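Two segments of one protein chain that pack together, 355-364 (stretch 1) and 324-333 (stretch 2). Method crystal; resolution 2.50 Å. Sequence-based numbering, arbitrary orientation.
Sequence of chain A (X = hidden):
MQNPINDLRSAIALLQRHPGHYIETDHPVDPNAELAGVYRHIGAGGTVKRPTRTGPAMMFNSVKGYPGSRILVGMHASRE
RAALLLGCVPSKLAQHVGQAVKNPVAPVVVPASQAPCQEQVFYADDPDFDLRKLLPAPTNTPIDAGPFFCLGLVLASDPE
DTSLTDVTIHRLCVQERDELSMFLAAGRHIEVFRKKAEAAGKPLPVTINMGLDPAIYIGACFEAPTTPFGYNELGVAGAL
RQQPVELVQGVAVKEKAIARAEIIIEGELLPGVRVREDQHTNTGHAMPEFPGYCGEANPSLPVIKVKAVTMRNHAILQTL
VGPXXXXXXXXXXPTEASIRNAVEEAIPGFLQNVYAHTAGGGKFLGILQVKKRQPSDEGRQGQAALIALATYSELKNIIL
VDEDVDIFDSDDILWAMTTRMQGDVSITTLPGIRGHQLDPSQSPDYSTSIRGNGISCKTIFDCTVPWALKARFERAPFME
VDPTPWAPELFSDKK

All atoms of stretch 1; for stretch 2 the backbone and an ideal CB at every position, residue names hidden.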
ATOM      1  N   TYR A 355      24.699  10.233  13.654  1.00 38.64           N
ATOM      2  CA  TYR A 355      24.252  11.023  14.794  1.00 38.85           C
ATOM      3  C   TYR A 355      23.077  10.310  15.442  1.00 38.52           C
ATOM      4  O   TYR A 355      22.055  10.078  14.791  1.00 38.52           O
ATOM      5  CB  TYR A 355      23.859  12.441  14.357  1.00 38.80           C
ATOM      6  CG  TYR A 355      23.333  13.340  15.460  1.00 39.09           C
ATOM      7  CD1 TYR A 355      23.653  13.113  16.792  1.00 39.57           C
ATOM      8  CD2 TYR A 355      22.515  14.420  15.163  1.00 38.99           C
ATOM      9  CE1 TYR A 355      23.171  13.931  17.793  1.00 39.92           C
ATOM     10  CE2 TYR A 355      22.031  15.246  16.159  1.00 39.36           C
ATOM     11  CZ  TYR A 355      22.363  14.997  17.472  1.00 39.81           C
ATOM     12  OH  TYR A 355      21.882  15.813  18.466  1.00 40.26           O
ATOM     13  N   ALA A 356      23.230   9.952  16.713  1.00 38.95           N
ATOM     14  CA  ALA A 356      22.115   9.461  17.518  1.00 38.79           C
ATOM     15  C   ALA A 356      21.369  10.688  18.017  1.00 38.86           C
ATOM     16  O   ALA A 356      21.640  11.213  19.097  1.00 39.44           O
ATOM     17  CB  ALA A 356      22.607   8.582  18.662  1.00 39.37           C
ATOM     18  N   HIS A 357      20.415  11.144  17.207  1.00 38.34           N
ATOM     19  CA  HIS A 357      19.833  12.468  17.377  1.00 38.48           C
ATOM     20  C   HIS A 357      19.274  12.660  18.781  1.00 42.01           C
ATOM     21  O   HIS A 357      18.700  11.744  19.374  1.00 42.25           O
ATOM     22  CB  HIS A 357      18.734  12.692  16.342  1.00 37.92           C
ATOM     23  CG  HIS A 357      18.413  14.133  16.108  1.00 38.14           C
ATOM     24  ND1 HIS A 357      17.799  14.921  17.055  1.00 38.55           N
ATOM     25  CD2 HIS A 357      18.624  14.929  15.035  1.00 38.12           C
ATOM     26  CE1 HIS A 357      17.645  16.142  16.576  1.00 38.78           C
ATOM     27  NE2 HIS A 357      18.138  16.173  15.352  1.00 38.53           N
ATOM     28  N   THR A 358      19.453  13.872  19.310  1.00 41.97           N
ATOM     29  CA  THR A 358      19.009  14.180  20.663  1.00 39.98           C
ATOM     30  C   THR A 358      17.493  14.155  20.792  1.00 39.72           C
ATOM     31  O   THR A 358      16.981  14.007  21.906  1.00 40.11           O
ATOM     32  CB  THR A 358      19.558  15.543  21.097  1.00 40.68           C
ATOM     33  OG1 THR A 358      19.165  15.817  22.446  1.00 41.32           O
ATOM     34  CG2 THR A 358      19.035  16.642  20.193  1.00 40.53           C
ATOM     35  N   ALA A 359      16.764  14.293  19.684  1.00 42.58           N
ATOM     36  CA  ALA A 359      15.315  14.155  19.735  1.00 39.42           C
ATOM     37  C   ALA A 359      14.894  12.726  20.035  1.00 39.16           C
ATOM     38  O   ALA A 359      13.791  12.509  20.547  1.00 39.44           O
ATOM     39  CB  ALA A 359      14.692  14.625  18.423  1.00 39.42           C
ATOM     40  N   GLY A 360      15.740  11.753  19.732  1.00 39.74           N
ATOM     41  CA  GLY A 360      15.503  10.384  20.121  1.00 42.41           C
ATOM     42  C   GLY A 360      16.116  10.006  21.448  1.00 40.86           C
ATOM     43  O   GLY A 360      16.118   8.824  21.802  1.00 41.40           O
ATOM     44  N   GLY A 361      16.634  10.977  22.198  1.00 47.56           N
ATOM     45  CA  GLY A 361      17.327  10.680  23.433  1.00 43.37           C
ATOM     46  C   GLY A 361      18.643   9.963  23.251  1.00 40.57           C
ATOM     47  O   GLY A 361      19.172   9.407  24.215  1.00 41.05           O
ATOM     48  N   GLY A 362      19.193   9.968  22.040  1.00 39.92           N
ATOM     49  CA  GLY A 362      20.370   9.186  21.734  1.00 40.04           C
ATOM     50  C   GLY A 362      20.106   7.728  21.432  1.00 39.74           C
ATOM     51  O   GLY A 362      21.064   6.963  21.276  1.00 39.98           O
ATOM     52  N   LYS A 363      18.845   7.317  21.338  1.00 39.30           N
ATOM     53  CA  LYS A 363      18.523   5.910  21.122  1.00 39.76           C
ATOM     54  C   LYS A 363      17.505   5.675  20.015  1.00 38.29           C
ATOM     55  O   LYS A 363      17.655   4.723  19.250  1.00 38.01           O
ATOM     56  CB  LYS A 363      18.014   5.285  22.436  1.00 39.65           C
ATOM     57  CG  LYS A 363      19.039   5.281  23.562  1.00 40.60           C
ATOM     58  CD  LYS A 363      18.409   4.953  24.907  1.00 41.23           C
ATOM     59  CE  LYS A 363      18.071   3.479  25.028  1.00 51.17           C
ATOM     60  NZ  LYS A 363      19.290   2.625  24.999  1.00 41.84           N
ATOM     61  N   PHE A 364      16.481   6.518  19.899  1.00 37.98           N
ATOM     62  CA  PHE A 364      15.355   6.211  19.023  1.00 37.34           C
ATOM     63  C   PHE A 364      15.555   6.657  17.579  1.00 36.82           C
ATOM     64  O   PHE A 364      15.045   6.001  16.666  1.00 36.36           O
ATOM     65  CB  PHE A 364      14.073   6.846  19.566  1.00 37.36           C
ATOM     66  CG  PHE A 364      13.559   6.207  20.824  1.00 37.82           C
ATOM     67  CD1 PHE A 364      14.137   5.053  21.322  1.00 38.15           C
ATOM     68  CD2 PHE A 364      12.487   6.756  21.505  1.00 38.02           C
ATOM     69  CE1 PHE A 364      13.661   4.464  22.479  1.00 38.67           C
ATOM     70  CE2 PHE A 364      12.006   6.171  22.660  1.00 38.52           C
ATOM     71  CZ  PHE A 364      12.592   5.022  23.146  1.00 38.84           C
ATOM     72  N   UNK A 324      17.391  14.804  29.459  1.00 48.51           N
ATOM     73  CA  UNK A 324      17.806  15.811  28.496  1.00 47.77           C
ATOM     74  C   UNK A 324      19.045  15.434  27.722  1.00 47.31           C
ATOM     75  O   UNK A 324      19.313  14.259  27.468  1.00 47.41           O
ATOM     76  CB  UNK A 324      18.046  17.142  29.211  1.00 47.77           C
ATOM     77  N   UNK A 325      19.823  16.454  27.346  1.00 46.91           N
ATOM     78  CA  UNK A 325      21.017  16.235  26.536  1.00 46.55           C
ATOM     79  C   UNK A 325      22.060  15.397  27.266  1.00 46.98           C
ATOM     80  O   UNK A 325      22.877  14.728  26.624  1.00 46.89           O
ATOM     81  CB  UNK A 325      21.626  17.578  26.127  1.00 46.55           C
ATOM     82  N   UNK A 326      22.060  15.430  28.599  1.00 47.55           N
ATOM     83  CA  UNK A 326      23.011  14.620  29.351  1.00 48.10           C
ATOM     84  C   UNK A 326      22.823  13.137  29.052  1.00 51.54           C
ATOM     85  O   UNK A 326      23.802  12.392  28.918  1.00 53.55           O
ATOM     86  CB  UNK A 326      22.862  14.879  30.852  1.00 48.10           C
ATOM     87  N   UNK A 327      21.573  12.691  28.924  1.00 48.41           N
ATOM     88  CA  UNK A 327      21.329  11.313  28.511  1.00 48.72           C
ATOM     89  C   UNK A 327      21.742  11.094  27.062  1.00 48.16           C
ATOM     90  O   UNK A 327      22.311  10.049  26.726  1.00 48.49           O
ATOM     91  CB  UNK A 327      19.854  10.953  28.697  1.00 48.72           C
ATOM     92  N   UNK A 328      21.457  12.064  26.191  1.00 47.44           N
ATOM     93  CA  UNK A 328      21.811  11.934  24.781  1.00 46.97           C
ATOM     94  C   UNK A 328      23.306  11.703  24.601  1.00 47.08           C
ATOM     95  O   UNK A 328      23.720  10.907  23.752  1.00 47.16           O
ATOM     96  CB  UNK A 328      21.378  13.182  24.008  1.00 46.97           C
ATOM     97  N   UNK A 329      24.133  12.392  25.390  1.00 47.20           N
ATOM     98  CA  UNK A 329      25.574  12.182  25.309  1.00 47.46           C
ATOM     99  C   UNK A 329      25.949  10.780  25.764  1.00 48.23           C
ATOM    100  O   UNK A 329      26.626  10.040  25.042  1.00 48.45           O
ATOM    101  CB  UNK A 329      26.314  13.224  26.151  1.00 47.46           C
ATOM    102  N   UNK A 330      25.508  10.396  26.962  1.00 48.76           N
ATOM    103  CA  UNK A 330      25.937   9.127  27.539  1.00 49.69           C
ATOM    104  C   UNK A 330      25.418   7.937  26.739  1.00 49.91           C
ATOM    105  O   UNK A 330      26.099   6.913  26.631  1.00 50.61           O
ATOM    106  CB  UNK A 330      25.466   9.023  28.991  1.00 49.69           C
ATOM    107  N   UNK A 331      24.221   8.051  26.167  1.00 49.44           N
ATOM    108  CA  UNK A 331      23.645   6.945  25.411  1.00 49.74           C
ATOM    109  C   UNK A 331      23.959   7.012  23.924  1.00 49.22           C
ATOM    110  O   UNK A 331      24.126   5.964  23.290  1.00 49.71           O
ATOM    111  CB  UNK A 331      22.128   6.917  25.610  1.00 49.74           C
ATOM    112  N   UNK A 332      24.056   8.217  23.357  1.00 48.36           N
ATOM    113  CA  UNK A 332      24.221   8.343  21.920  1.00 47.93           C
ATOM    114  C   UNK A 332      25.611   8.020  21.419  1.00 48.23           C
ATOM    115  O   UNK A 332      25.762   7.472  20.323  1.00 48.35           O
ATOM    116  CB  UNK A 332      23.855   9.765  21.490  1.00 47.93           C
ATOM    117  N   UNK A 333      26.640   8.363  22.190  1.00 48.47           N
ATOM    118  CA  UNK A 333      28.003   8.035  21.778  1.00 48.94           C
ATOM    119  C   UNK A 333      28.218   6.537  21.624  1.00 49.85           C
ATOM    120  O   UNK A 333      28.822   6.125  20.617  1.00 50.12           O
ATOM    121  CB  UNK A 333      29.005   8.595  22.790  1.00 48.94           C
TER

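Stretch 1 meets the helix of stretch 2 with Ala356, with Thr358 at the start of a short 3-10 turn, and with Gly361, Gly362 and Lys363 after it, so most of what it offers is backbone carbonyls, one threonine hydroxyl and one alanine methyl.

Position 324 opens the segment with phi 57° and psi -149°. Positive phi favours glycine, and an ideal CB would have nothing of stretch 1 within 5.5 Å. The residue is Gly324; its O accepts weak hydrogen bonds from the backbone N atoms of 327 and 328.

At 325 the CA-to-CB bond points sideways, with the ideal CB 4.8 Å from Thr358 OG1. A polar side chain long enough to turn back could reach that hydroxyl: Gln, Glu or perhaps Asn. It is Glu325, whose chi1 near 180° and chi2 near +60° fold the carboxylate inward, and Thr358 OG1 donates a hydrogen bond to Glu325 OE1 at 2.7 Å.

Position 326 is out of reach of stretch 1, which sets no rule for it. Glu326 has both carboxylate oxygens hydrogen-bonded elsewhere in the structure.

Position 327 again points sideways, its ideal CB 4.8 Å from Gly361 O. A carbonyl asks for a donor, and the aliphatic chain of Lys363 lies beyond it; His, Asn, Gln or Lys could answer. His327 does so with its ring edge: ND1 donates to Gly361 O at 2.9 Å, while CE1 comes within 3.7 Å of Lys363 CD.

At 328 the bond points toward stretch 1, and the ideal CB lies 3.8 Å from Thr358 OG1 and 4.3 Å from Gly361 C. The space is short and partly polar, so Ser, Thr, Ala or Cys are reasonable. Thr328, chi1 -64°, has the largest area covered by the partner in this helix segment. Its OG1 lies 3.1 Å from Thr358 OG1, within hydrogen-bonding reach. Its OG1 lies 3.0 Å from the O of a water, which donates a hydrogen bond to Thr358 O. Its CG2 approaches Ala356 O at 4.0 Å.

Positions 329 and 330 gain nothing from this contact, the first pointing away and the second out of reach. They are Thr329 and Leu330.

Position 331 points toward stretch 1, with the ideal CB 4.1 Å from both Lys363 CG and Gly361 O. A small residue, Ala or Ser, suits it. Ala331 packs its CB 4.0 Å from Lys363 CG.

At 332 the rule is stricter. The ideal CB would sit 3.3 Å from Ala356 CB and only 2.5 Å from Thr328 O in its own helix, so glycine is the natural reading despite ordinary helical angles. Gly332 lets the backbones close to 3.9 Å between its CA and Gly362 CA. Its CA makes a CA-H...O contact with Gly362 O at 3.5 Å and touches Ala356 CB at 3.6 Å. Gly362 matches it, since a CB there would clash with Gly332 N.

Position 333 points away; it is Leu333.

Stretch 2, residues 324-333: GEEHTTLAGL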
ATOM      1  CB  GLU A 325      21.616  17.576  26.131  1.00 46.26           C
ATOM      2  CG  GLU A 325      22.706  17.490  25.084  1.00 45.94           C
ATOM      3  CD  GLU A 325      22.146  17.291  23.696  1.00 45.49           C
ATOM      4  OE1 GLU A 325      20.932  17.507  23.516  1.00 45.41           O
ATOM      5  OE2 GLU A 325      22.913  16.918  22.787  1.00 45.33           O
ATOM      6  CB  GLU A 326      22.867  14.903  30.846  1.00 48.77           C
ATOM      7  CG  GLU A 326      24.029  14.409  31.678  1.00 49.40           C
ATOM      8  CD  GLU A 326      24.431  15.394  32.759  1.00 49.81           C
ATOM      9  OE1 GLU A 326      23.583  16.219  33.159  1.00 49.83           O
ATOM     10  OE2 GLU A 326      25.597  15.345  33.203  1.00 50.21           O
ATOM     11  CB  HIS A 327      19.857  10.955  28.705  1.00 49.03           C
ATOM     12  CG  HIS A 327      19.538   9.527  28.393  1.00 49.55           C
ATOM     13  ND1 HIS A 327      19.458   9.046  27.104  1.00 49.20           N
ATOM     14  CD2 HIS A 327      19.281   8.474  29.204  1.00 50.52           C
ATOM     15  CE1 HIS A 327      19.166   7.758  27.134  1.00 49.94           C
ATOM     16  NE2 HIS A 327      19.053   7.387  28.397  1.00 50.76           N
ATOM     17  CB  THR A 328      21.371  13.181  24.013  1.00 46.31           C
ATOM     18  OG1 THR A 328      19.944  13.291  24.045  1.00 46.31           O
ATOM     19  CG2 THR A 328      21.839  13.110  22.572  1.00 45.92           C
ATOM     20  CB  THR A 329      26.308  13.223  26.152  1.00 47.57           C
ATOM     21  OG1 THR A 329      26.119  14.522  25.585  1.00 46.99           O
ATOM     22  CG2 THR A 329      27.793  12.911  26.207  1.00 48.04           C
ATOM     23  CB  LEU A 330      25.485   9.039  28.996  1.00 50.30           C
ATOM     24  CG  LEU A 330      26.083  10.104  29.920  1.00 50.31           C
ATOM     25  CD1 LEU A 330      25.563   9.959  31.340  1.00 51.03           C
ATOM     26  CD2 LEU A 330      27.602  10.042  29.894  1.00 50.65           C
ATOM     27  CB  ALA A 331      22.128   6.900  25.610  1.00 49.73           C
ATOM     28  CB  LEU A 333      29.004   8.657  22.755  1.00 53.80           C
ATOM     29  CG  LEU A 333      29.146  10.176  22.665  1.00 48.46           C
ATOM     30  CD1 LEU A 333      30.107  10.693  23.717  1.00 51.67           C
ATOM     31  CD2 LEU A 333      29.611  10.575  21.277  1.00 48.17           C
TER
HETATM   32  O   HOH W   1      17.189  13.931  24.947  1.00 44.95           O
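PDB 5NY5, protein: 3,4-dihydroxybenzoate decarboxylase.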